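Local coordinates for protein type C neurotoxin (PDB 3PME) that probably binds nerve-cell membranes, with gangliosides or phosphatidylethanolamine as likely receptors, as the receptor-binding domain of a botulinum neurotoxin C/D mosaic, at residues Y88-S93 and L102-G107; F141-T146 and L155-E160; W111-I116 and D171-D176. All coordinates share one frame; numbering follows the deposited sequence.

How the contacts relate
All three contacts lie in the N-terminal half of the receptor-binding domain, the concanavalin-like (lectin-type) part. Contact 1 closes first along the chain. Contact 3 then reaches from strand 108-114 over 54 residues to the loop before strand 178-181, and the hairpin of contact 2 falls within that span. Strands 100-105 and 108-114, neighbours in one antiparallel sheet, carry contacts 1 and 3, which touch at Ser93 and Asp176; contact 2 belongs to the larger sheet. The centre of contact 1 is about 16 Å from those of the other two, which lie about 21 Å apart. Trp111, Ile109, Leu123 and Phe125 pack against contact 2, consistent with a two-sheet jelly-roll sandwich.

Contact 1 of 3, residues Y88-S93 and L102-G107; sequences YTIINS and LCIRNG
Tyr88 and Ile104 open the antiparallel pairing of 88-93 with 102-107 by exchanging two backbone hydrogen bonds, Tyr88 N to Ile104 O (2.7 Å) and Ile104 N to Tyr88 O (2.8 Å). Further along, Leu102 O accepts from two successive amides, at 2.8 Å and in the carbonyl plane from Ile90 N, and at 3.2 Å from Ile91 N, the latter donor tilted 15° from that plane. Leu102 N returns a bond to Ile91 O. Between these bonded pairs, Cys103 CA approaches Tyr88 O to 3.1 Å in a CA-H...O contact.

Among apolar contacts, CD1 of Ile91 reaches CD2 of Leu102 at 3.6 Å. Leu102 CG stands anti to its backbone N (chi1 -179°), which helps set the CD2 branch across from Ile91; the side chain also packs on Phe73 of strand 68-77. Ile90 CG1 touches Ile104 CG1 at 3.8 Å. On the face of Thr89 and Cys103, Thr89 OG1 and Cys103 SG lie 3.8 Å apart. Tyr88 presents a ring edge to Ile104 O, while its hydroxyl bonds to Ser84 OG.

Because Ile90 and Ile91 both stand opposite Leu102, the register slips by one residue: a classic beta bulge, set where the chain turns a corner at Ile91 in this lectin-like sandwich.

Contact 2 of 3, residues F141-T146 and L155-E160; sequences FFVTIT and LYINGE
Strand 141-146 runs antiparallel to 155-157, their short axes 161° apart, with Thr144 and Tyr156 as a hydrogen-bonded pair (Tyr156 N to Thr144 O 2.7 Å) flanked by the non-hydrogen-bonded pairs Val143-Ile157 and Ile145-Leu155. Beyond the paired strands Asn158 continues the pattern: its OD1 accepts from Phe142 N at 2.8 Å, nearly straight at 170° but tilted from the plane of the side-chain amide, while the backbone N of Asn158 gives to Phe142 O at 2.8 Å. Asn158 CG lies anti to the carbonyl carbon (chi1 -65°), which turns the amide group back toward Phe142. Here a type I' turn from Ile157 to Glu160 carries the chain from strand 152-157 into strand 160-166, extending the antiparallel meander of the larger sheet of the lectin-like sandwich. A water bridges Gly159 N, from which it accepts at 2.9 Å, to Phe142 O and Thr144 OG1.

On the face of Val143, Leu155 CD1 meets Val143 CG1 at 3.8 Å, and Ile157 CD1 reaches Phe141 CE2 at 3.9 Å; this face packs against Phe125 and Ile109 of the other sheet. On the reverse face the Tyr156 ring turns its edge to Thr144 O, and its hydroxyl bonds Asn207 OD1. Phe142 lies there too, against Val213 of helix 207-218.

Contact 3 of 3, residues W111-I116 and D171-D176; sequences WILQDI and DEVKLD
Asp115 holds CG between its backbone N and carbonyl carbon (chi1 74°), and Asp171 holds its CG anti to the carbonyl carbon, torsions that lay the two acids side by side, pointing the same way with carboxylate planes only modestly inclined. Asp115 OD2 accepts from Asp171 N at 2.9 Å, the N-H arriving on the anti side of the carboxylate and 22° out of its plane. OD1 accepts from Asn117 N, as in an Asx turn, and from Lys119 N. The carboxylate thereby ties the turn after strand 108-114 to the loop between strands 160-166 and 178-181, a partly exposed junction of the lectin-like sandwich without regular strand pairing.

One residue on, Ile116 N gives to Glu172 O at 2.8 Å. The donor sits nearly along the C=O axis, yet the N-H is bent to 139°. The branched Ile116 side chain lies around the same carbonyl, with CG1 3.3 Å from Glu172 O. Val173 packs on the end of strand 111-114, its CG1 4.0 Å from Leu113 CD1 and CG2 close to Asp115 CA. Ser98 OG adds a link, bonding to both Gln114 O and Lys174 N.

OD2 of Asp115 and OD2 of Asp171 come within 4.0 Å of each other, a water lying close to both. Repulsion is probably eased by the amides gripping Asp115, though the proximity could raise the proton affinity of either acid.

Contact 1 of 3, residues Y88-S93 and L102-G107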
loop_
_atom_site.group_PDB
_atom_site.type_symbol
_atom_site.label_atom_id
_atom_site.label_comp_id
_atom_site.label_asym_id
_atom_site.label_seq_id
_atom_site.Cartn_x
_atom_site.Cartn_y
_atom_site.Cartn_z
ATOM N N TYR A 88 -12.611 15.761 9.532
ATOM C CA TYR A 88 -11.357 16.067 10.213
ATOM C C TYR A 88 -10.476 16.889 9.283
ATOM O O TYR A 88 -10.198 16.464 8.165
ATOM C CB TYR A 88 -10.610 14.777 10.586
ATOM C CG TYR A 88 -11.441 13.791 11.392
ATOM C CD1 TYR A 88 -11.366 13.758 12.774
ATOM C CD2 TYR A 88 -12.324 12.920 10.762
ATOM C CE1 TYR A 88 -12.138 12.869 13.514
ATOM C CE2 TYR A 88 -13.096 12.032 11.492
ATOM C CZ TYR A 88 -12.998 12.014 12.864
ATOM O OH TYR A 88 -13.778 11.133 13.586
ATOM N N THR A 89 -10.042 18.062 9.731
ATOM C CA THR A 89 -9.032 18.796 8.981
ATOM C C THR A 89 -7.676 18.161 9.256
ATOM O O THR A 89 -7.295 17.982 10.412
ATOM C CB THR A 89 -9.012 20.287 9.360
ATOM O OG1 THR A 89 -10.262 20.883 8.988
ATOM C CG2 THR A 89 -7.886 21.010 8.632
ATOM N N ILE A 90 -6.950 17.814 8.197
ATOM C CA ILE A 90 -5.667 17.138 8.331
ATOM C C ILE A 90 -4.484 18.040 7.967
ATOM O O ILE A 90 -3.428 17.982 8.596
ATOM C CB ILE A 90 -5.620 15.896 7.420
ATOM C CG1 ILE A 90 -6.802 14.971 7.733
ATOM C CG2 ILE A 90 -4.278 15.180 7.540
ATOM C CD1 ILE A 90 -6.947 14.661 9.176
ATOM N N ILE A 91 -4.652 18.858 6.933
ATOM C CA ILE A 91 -3.598 19.787 6.543
ATOM C C ILE A 91 -4.294 21.119 6.377
ATOM O O ILE A 91 -5.238 21.225 5.598
ATOM C CB ILE A 91 -2.932 19.401 5.206
ATOM C CG1 ILE A 91 -2.477 17.937 5.218
ATOM C CG2 ILE A 91 -1.744 20.319 4.920
ATOM C CD1 ILE A 91 -1.931 17.469 3.871
ATOM N N ASN A 92 -3.857 22.129 7.121
ATOM C CA ASN A 92 -4.582 23.398 7.148
ATOM C C ASN A 92 -3.717 24.557 6.707
ATOM O O ASN A 92 -2.665 24.812 7.295
ATOM C CB ASN A 92 -5.097 23.669 8.560
ATOM C CG ASN A 92 -6.141 24.757 8.601
ATOM O OD1 ASN A 92 -6.437 25.395 7.589
ATOM N ND2 ASN A 92 -6.723 24.968 9.777
ATOM N N SER A 93 -4.159 25.255 5.668
ATOM C CA SER A 93 -3.491 26.473 5.230
ATOM C C SER A 93 -4.550 27.523 4.918
ATOM O O SER A 93 -4.476 28.213 3.898
ATOM C CB SER A 93 -2.578 26.211 4.029
ATOM O OG SER A 93 -1.610 27.242 3.877
ATOM N N LEU A 102 -6.829 20.252 3.445
ATOM C CA LEU A 102 -7.186 18.872 3.152
ATOM C C LEU A 102 -7.921 18.311 4.352
ATOM O O LEU A 102 -7.453 18.432 5.491
ATOM C CB LEU A 102 -5.942 18.030 2.904
ATOM C CG LEU A 102 -6.199 16.552 2.571
ATOM C CD1 LEU A 102 -6.749 16.413 1.157
ATOM C CD2 LEU A 102 -4.916 15.748 2.733
ATOM N N CYS A 103 -9.071 17.695 4.097
ATOM C CA CYS A 103 -9.860 17.051 5.150
ATOM C C CYS A 103 -10.141 15.596 4.824
ATOM O O CYS A 103 -10.033 15.164 3.677
ATOM C CB CYS A 103 -11.205 17.752 5.330
ATOM S SG CYS A 103 -11.105 19.518 5.594
ATOM N N ILE A 104 -10.518 14.850 5.857
ATOM C CA ILE A 104 -11.084 13.518 5.717
ATOM C C ILE A 104 -12.505 13.611 6.240
ATOM O O ILE A 104 -12.750 14.189 7.293
ATOM C CB ILE A 104 -10.309 12.495 6.575
ATOM C CG1 ILE A 104 -8.888 12.337 6.046
ATOM C CG2 ILE A 104 -11.036 11.155 6.630
ATOM C CD1 ILE A 104 -8.835 11.713 4.713
ATOM N N ARG A 105 -13.455 13.069 5.496
ATOM C CA ARG A 105 -14.829 13.104 5.955
ATOM C C ARG A 105 -15.586 11.894 5.449
ATOM O O ARG A 105 -15.691 11.675 4.244
ATOM C CB ARG A 105 -15.528 14.385 5.502
ATOM C CG ARG A 105 -17.000 14.406 5.857
ATOM C CD ARG A 105 -17.654 15.733 5.478
ATOM N NE ARG A 105 -17.305 16.170 4.129
ATOM C CZ ARG A 105 -17.819 15.649 3.020
ATOM N NH1 ARG A 105 -18.698 14.656 3.090
ATOM N NH2 ARG A 105 -17.444 16.113 1.836
ATOM N N ASN A 106 -16.097 11.103 6.388
ATOM C CA ASN A 106 -16.909 9.943 6.050
ATOM C C ASN A 106 -16.275 9.081 4.955
ATOM O O ASN A 106 -16.928 8.736 3.970
ATOM C CB ASN A 106 -18.310 10.405 5.620
ATOM C CG ASN A 106 -19.313 9.267 5.585
ATOM O OD1 ASN A 106 -19.139 8.256 6.263
ATOM N ND2 ASN A 106 -20.369 9.427 4.795
ATOM N N GLY A 107 -15.000 8.745 5.110
ATOM C CA GLY A 107 -14.355 7.845 4.173
ATOM C C GLY A 107 -14.010 8.472 2.831
ATOM O O GLY A 107 -13.749 7.775 1.864
#

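Contact 2 of 3, residues F141-T146 and L155-E160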
loop_
_atom_site.group_PDB
_atom_site.type_symbol
_atom_site.label_atom_id
_atom_site.label_comp_id
_atom_site.label_asym_id
_atom_site.label_seq_id
_atom_site.Cartn_x
_atom_site.Cartn_y
_atom_site.Cartn_z
ATOM N N PHE A 141 -2.091 5.373 -0.631
ATOM C CA PHE A 141 -2.355 5.784 -2.012
ATOM C C PHE A 141 -1.740 7.148 -2.291
ATOM O O PHE A 141 -1.524 7.936 -1.371
ATOM C CB PHE A 141 -3.846 5.707 -2.390
ATOM C CG PHE A 141 -4.755 6.582 -1.567
ATOM C CD1 PHE A 141 -5.286 6.128 -0.369
ATOM C CD2 PHE A 141 -5.162 7.833 -2.036
ATOM C CE1 PHE A 141 -6.155 6.916 0.377
ATOM C CE2 PHE A 141 -6.039 8.630 -1.305
ATOM C CZ PHE A 141 -6.542 8.174 -0.096
ATOM N N PHE A 142 -1.413 7.377 -3.557
ATOM C CA PHE A 142 -0.706 8.585 -3.991
ATOM C C PHE A 142 -1.701 9.648 -4.464
ATOM O O PHE A 142 -2.529 9.408 -5.356
ATOM C CB PHE A 142 0.279 8.230 -5.103
ATOM C CG PHE A 142 1.060 9.405 -5.626
ATOM C CD1 PHE A 142 1.828 10.180 -4.767
ATOM C CD2 PHE A 142 1.034 9.718 -6.980
ATOM C CE1 PHE A 142 2.559 11.267 -5.248
ATOM C CE2 PHE A 142 1.762 10.792 -7.467
ATOM C CZ PHE A 142 2.525 11.567 -6.602
ATOM N N VAL A 143 -1.612 10.819 -3.850
ATOM C CA VAL A 143 -2.507 11.928 -4.175
ATOM C C VAL A 143 -1.735 13.008 -4.910
ATOM O O VAL A 143 -0.580 13.309 -4.573
ATOM C CB VAL A 143 -3.123 12.537 -2.894
ATOM C CG1 VAL A 143 -3.978 13.778 -3.217
ATOM C CG2 VAL A 143 -3.942 11.485 -2.145
ATOM N N THR A 144 -2.365 13.595 -5.920
ATOM C CA THR A 144 -1.783 14.773 -6.553
ATOM C C THR A 144 -2.904 15.726 -6.890
ATOM O O THR A 144 -3.891 15.344 -7.533
ATOM C CB THR A 144 -1.010 14.459 -7.839
ATOM O OG1 THR A 144 -0.149 13.334 -7.632
ATOM C CG2 THR A 144 -0.168 15.672 -8.237
ATOM N N ILE A 145 -2.753 16.958 -6.426
ATOM C CA ILE A 145 -3.700 18.020 -6.743
ATOM C C ILE A 145 -2.990 19.028 -7.632
ATOM O O ILE A 145 -1.926 19.516 -7.259
ATOM C CB ILE A 145 -4.147 18.779 -5.483
ATOM C CG1 ILE A 145 -4.609 17.827 -4.377
ATOM C CG2 ILE A 145 -5.250 19.792 -5.838
ATOM C CD1 ILE A 145 -5.806 17.068 -4.734
ATOM N N THR A 146 -3.561 19.340 -8.798
ATOM C CA THR A 146 -3.037 20.463 -9.588
ATOM C C THR A 146 -4.038 21.615 -9.524
ATOM O O THR A 146 -5.255 21.399 -9.458
ATOM C CB THR A 146 -2.712 20.087 -11.059
ATOM O OG1 THR A 146 -3.921 19.755 -11.763
ATOM C CG2 THR A 146 -1.745 18.902 -11.128
ATOM N N LEU A 155 -7.854 16.453 -9.208
ATOM C CA LEU A 155 -7.420 15.453 -8.242
ATOM C C LEU A 155 -7.028 14.165 -8.942
ATOM O O LEU A 155 -7.837 13.561 -9.663
ATOM C CB LEU A 155 -8.554 15.172 -7.260
ATOM C CG LEU A 155 -8.284 14.041 -6.270
ATOM C CD1 LEU A 155 -7.026 14.332 -5.484
ATOM C CD2 LEU A 155 -9.474 13.919 -5.346
ATOM N N TYR A 156 -5.781 13.748 -8.714
ATOM C CA TYR A 156 -5.239 12.507 -9.263
ATOM C C TYR A 156 -5.026 11.528 -8.123
ATOM O O TYR A 156 -4.565 11.920 -7.058
ATOM C CB TYR A 156 -3.884 12.746 -9.928
ATOM C CG TYR A 156 -3.969 13.564 -11.195
ATOM C CD1 TYR A 156 -4.165 14.936 -11.138
ATOM C CD2 TYR A 156 -3.853 12.965 -12.440
ATOM C CE1 TYR A 156 -4.246 15.695 -12.296
ATOM C CE2 TYR A 156 -3.949 13.727 -13.618
ATOM C CZ TYR A 156 -4.136 15.091 -13.522
ATOM O OH TYR A 156 -4.236 15.867 -14.667
ATOM N N ILE A 157 -5.378 10.270 -8.366
ATOM C CA ILE A 157 -5.125 9.179 -7.414
ATOM C C ILE A 157 -4.285 8.126 -8.119
ATOM O O ILE A 157 -4.683 7.582 -9.157
ATOM C CB ILE A 157 -6.436 8.540 -6.892
ATOM C CG1 ILE A 157 -7.297 9.577 -6.165
ATOM C CG2 ILE A 157 -6.115 7.329 -5.975
ATOM C CD1 ILE A 157 -6.636 10.146 -4.903
ATOM N N ASN A 158 -3.116 7.846 -7.552
ATOM C CA ASN A 158 -2.184 6.903 -8.151
ATOM C C ASN A 158 -1.922 7.218 -9.628
ATOM O O ASN A 158 -1.866 6.326 -10.481
ATOM C CB ASN A 158 -2.669 5.465 -7.942
ATOM C CG ASN A 158 -2.672 5.071 -6.478
ATOM O OD1 ASN A 158 -1.924 5.627 -5.685
ATOM N ND2 ASN A 158 -3.519 4.120 -6.113
ATOM N N GLY A 159 -1.809 8.511 -9.930
ATOM C CA GLY A 159 -1.417 8.940 -11.260
ATOM C C GLY A 159 -2.561 9.049 -12.255
ATOM O O GLY A 159 -2.340 9.321 -13.434
ATOM N N GLU A 160 -3.783 8.846 -11.784
ATOM C CA GLU A 160 -4.942 8.855 -12.679
ATOM C C GLU A 160 -5.929 9.934 -12.273
ATOM O O GLU A 160 -6.332 10.020 -11.113
ATOM C CB GLU A 160 -5.629 7.485 -12.672
ATOM C CG GLU A 160 -4.738 6.347 -13.162
ATOM C CD GLU A 160 -5.492 5.042 -13.296
ATOM O OE1 GLU A 160 -6.302 4.736 -12.398
ATOM O OE2 GLU A 160 -5.293 4.340 -14.312
HETATM O O HOH W 1 -1.781 10.824 -8.127
HETATM O O HOH W 2 -3.515 19.214 -14.495
#

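Contact 3 of 3, residues W111-I116 and D171-D176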
loop_
_atom_site.group_PDB
_atom_site.type_symbol
_atom_site.label_atom_id
_atom_site.label_comp_id
_atom_site.label_asym_id
_atom_site.label_seq_id
_atom_site.Cartn_x
_atom_site.Cartn_y
_atom_site.Cartn_z
ATOM N N TRP A 111 -10.227 18.091 -0.845
ATOM C CA TRP A 111 -9.317 19.218 -0.991
ATOM C C TRP A 111 -10.148 20.459 -1.227
ATOM O O TRP A 111 -11.006 20.479 -2.103
ATOM C CB TRP A 111 -8.372 18.992 -2.168
ATOM C CG TRP A 111 -7.603 20.225 -2.595
ATOM C CD1 TRP A 111 -8.003 21.166 -3.495
ATOM C CD2 TRP A 111 -6.301 20.616 -2.157
ATOM N NE1 TRP A 111 -7.031 22.131 -3.641
ATOM C CE2 TRP A 111 -5.975 21.812 -2.831
ATOM C CE3 TRP A 111 -5.376 20.070 -1.267
ATOM C CZ2 TRP A 111 -4.764 22.476 -2.633
ATOM C CZ3 TRP A 111 -4.166 20.731 -1.077
ATOM C CH2 TRP A 111 -3.874 21.914 -1.760
ATOM N N ILE A 112 -9.894 21.483 -0.423
ATOM C CA ILE A 112 -10.728 22.673 -0.411
ATOM C C ILE A 112 -9.889 23.900 -0.720
ATOM O O ILE A 112 -8.799 24.060 -0.173
ATOM C CB ILE A 112 -11.372 22.846 0.981
ATOM C CG1 ILE A 112 -12.377 21.718 1.242
ATOM C CG2 ILE A 112 -12.032 24.233 1.111
ATOM C CD1 ILE A 112 -13.756 22.018 0.741
ATOM N N LEU A 113 -10.406 24.754 -1.599
ATOM C CA LEU A 113 -9.787 26.034 -1.925
ATOM C C LEU A 113 -10.822 27.107 -1.652
ATOM O O LEU A 113 -11.945 27.034 -2.160
ATOM C CB LEU A 113 -9.364 26.095 -3.397
ATOM C CG LEU A 113 -8.578 27.351 -3.801
ATOM C CD1 LEU A 113 -7.214 27.374 -3.114
ATOM C CD2 LEU A 113 -8.392 27.432 -5.328
ATOM N N GLN A 114 -10.454 28.102 -0.848
ATOM C CA GLN A 114 -11.439 29.059 -0.348
ATOM C C GLN A 114 -11.001 30.497 -0.576
ATOM O O GLN A 114 -9.875 30.875 -0.237
ATOM C CB GLN A 114 -11.683 28.799 1.132
ATOM C CG GLN A 114 -12.720 29.690 1.770
ATOM C CD GLN A 114 -13.181 29.107 3.081
ATOM O OE1 GLN A 114 -13.768 28.022 3.110
ATOM N NE2 GLN A 114 -12.905 29.803 4.172
ATOM N N ASP A 115 -11.901 31.299 -1.150
ATOM C CA ASP A 115 -11.588 32.691 -1.465
ATOM C C ASP A 115 -11.856 33.654 -0.308
ATOM O O ASP A 115 -12.284 33.253 0.783
ATOM C CB ASP A 115 -12.273 33.143 -2.771
ATOM C CG ASP A 115 -13.791 33.376 -2.637
ATOM O OD1 ASP A 115 -14.332 33.527 -1.526
ATOM O OD2 ASP A 115 -14.448 33.462 -3.701
ATOM N N ILE A 116 -11.610 34.935 -0.558
ATOM C CA ILE A 116 -11.666 35.916 0.521
ATOM C C ILE A 116 -13.088 36.254 0.985
ATOM O O ILE A 116 -13.267 36.950 1.990
ATOM C CB ILE A 116 -10.846 37.185 0.175
ATOM C CG1 ILE A 116 -11.183 37.694 -1.229
ATOM C CG2 ILE A 116 -9.358 36.879 0.254
ATOM C CD1 ILE A 116 -12.548 38.364 -1.345
ATOM N N ASP A 171 -13.432 34.260 -6.341
ATOM C CA ASP A 171 -12.780 35.559 -6.256
ATOM C C ASP A 171 -11.375 35.349 -5.700
ATOM O O ASP A 171 -10.863 34.226 -5.721
ATOM C CB ASP A 171 -13.634 36.516 -5.433
ATOM C CG ASP A 171 -14.944 36.843 -6.137
ATOM O OD1 ASP A 171 -14.887 37.220 -7.324
ATOM O OD2 ASP A 171 -16.022 36.690 -5.523
ATOM N N GLU A 172 -10.733 36.413 -5.231
ATOM C CA GLU A 172 -9.340 36.309 -4.821
ATOM C C GLU A 172 -9.102 35.240 -3.751
ATOM O O GLU A 172 -9.873 35.103 -2.804
ATOM C CB GLU A 172 -8.823 37.664 -4.315
ATOM C CG GLU A 172 -8.714 38.743 -5.387
ATOM C CD GLU A 172 -9.947 39.626 -5.484
ATOM O OE1 GLU A 172 -11.049 39.200 -5.083
ATOM O OE2 GLU A 172 -9.808 40.763 -5.980
ATOM N N VAL A 173 -8.019 34.490 -3.916
ATOM C CA VAL A 173 -7.559 33.575 -2.881
ATOM C C VAL A 173 -6.288 34.170 -2.280
ATOM O O VAL A 173 -5.359 34.526 -3.007
ATOM C CB VAL A 173 -7.269 32.166 -3.441
ATOM C CG1 VAL A 173 -6.638 31.295 -2.362
ATOM C CG2 VAL A 173 -8.548 31.524 -3.968
ATOM N N LYS A 174 -6.269 34.322 -0.962
ATOM C CA LYS A 174 -5.083 34.797 -0.260
ATOM C C LYS A 174 -4.408 33.572 0.317
ATOM O O LYS A 174 -4.941 32.964 1.241
ATOM C CB LYS A 174 -5.486 35.768 0.863
ATOM C CG LYS A 174 -4.361 36.217 1.789
ATOM C CD LYS A 174 -3.309 37.014 1.051
ATOM C CE LYS A 174 -2.231 37.537 1.998
ATOM N NZ LYS A 174 -1.532 36.400 2.689
ATOM N N LEU A 175 -3.269 33.200 -0.253
ATOM C CA LEU A 175 -2.492 32.070 0.257
ATOM C C LEU A 175 -1.755 32.493 1.502
ATOM O O LEU A 175 -1.384 33.656 1.652
ATOM C CB LEU A 175 -1.469 31.592 -0.771
ATOM C CG LEU A 175 -2.040 31.042 -2.076
ATOM C CD1 LEU A 175 -0.934 30.805 -3.086
ATOM C CD2 LEU A 175 -2.861 29.777 -1.816
ATOM N N ASP A 176 -1.544 31.537 2.393
ATOM C CA ASP A 176 -0.769 31.781 3.594
ATOM C C ASP A 176 0.536 30.990 3.577
ATOM O O ASP A 176 0.612 29.903 2.995
ATOM C CB ASP A 176 -1.582 31.415 4.824
ATOM C CG ASP A 176 -1.036 32.054 6.078
ATOM O OD1 ASP A 176 -1.196 33.283 6.235
ATOM O OD2 ASP A 176 -0.429 31.338 6.896
HETATM O O HOH W 3 -16.579 34.975 -3.795
#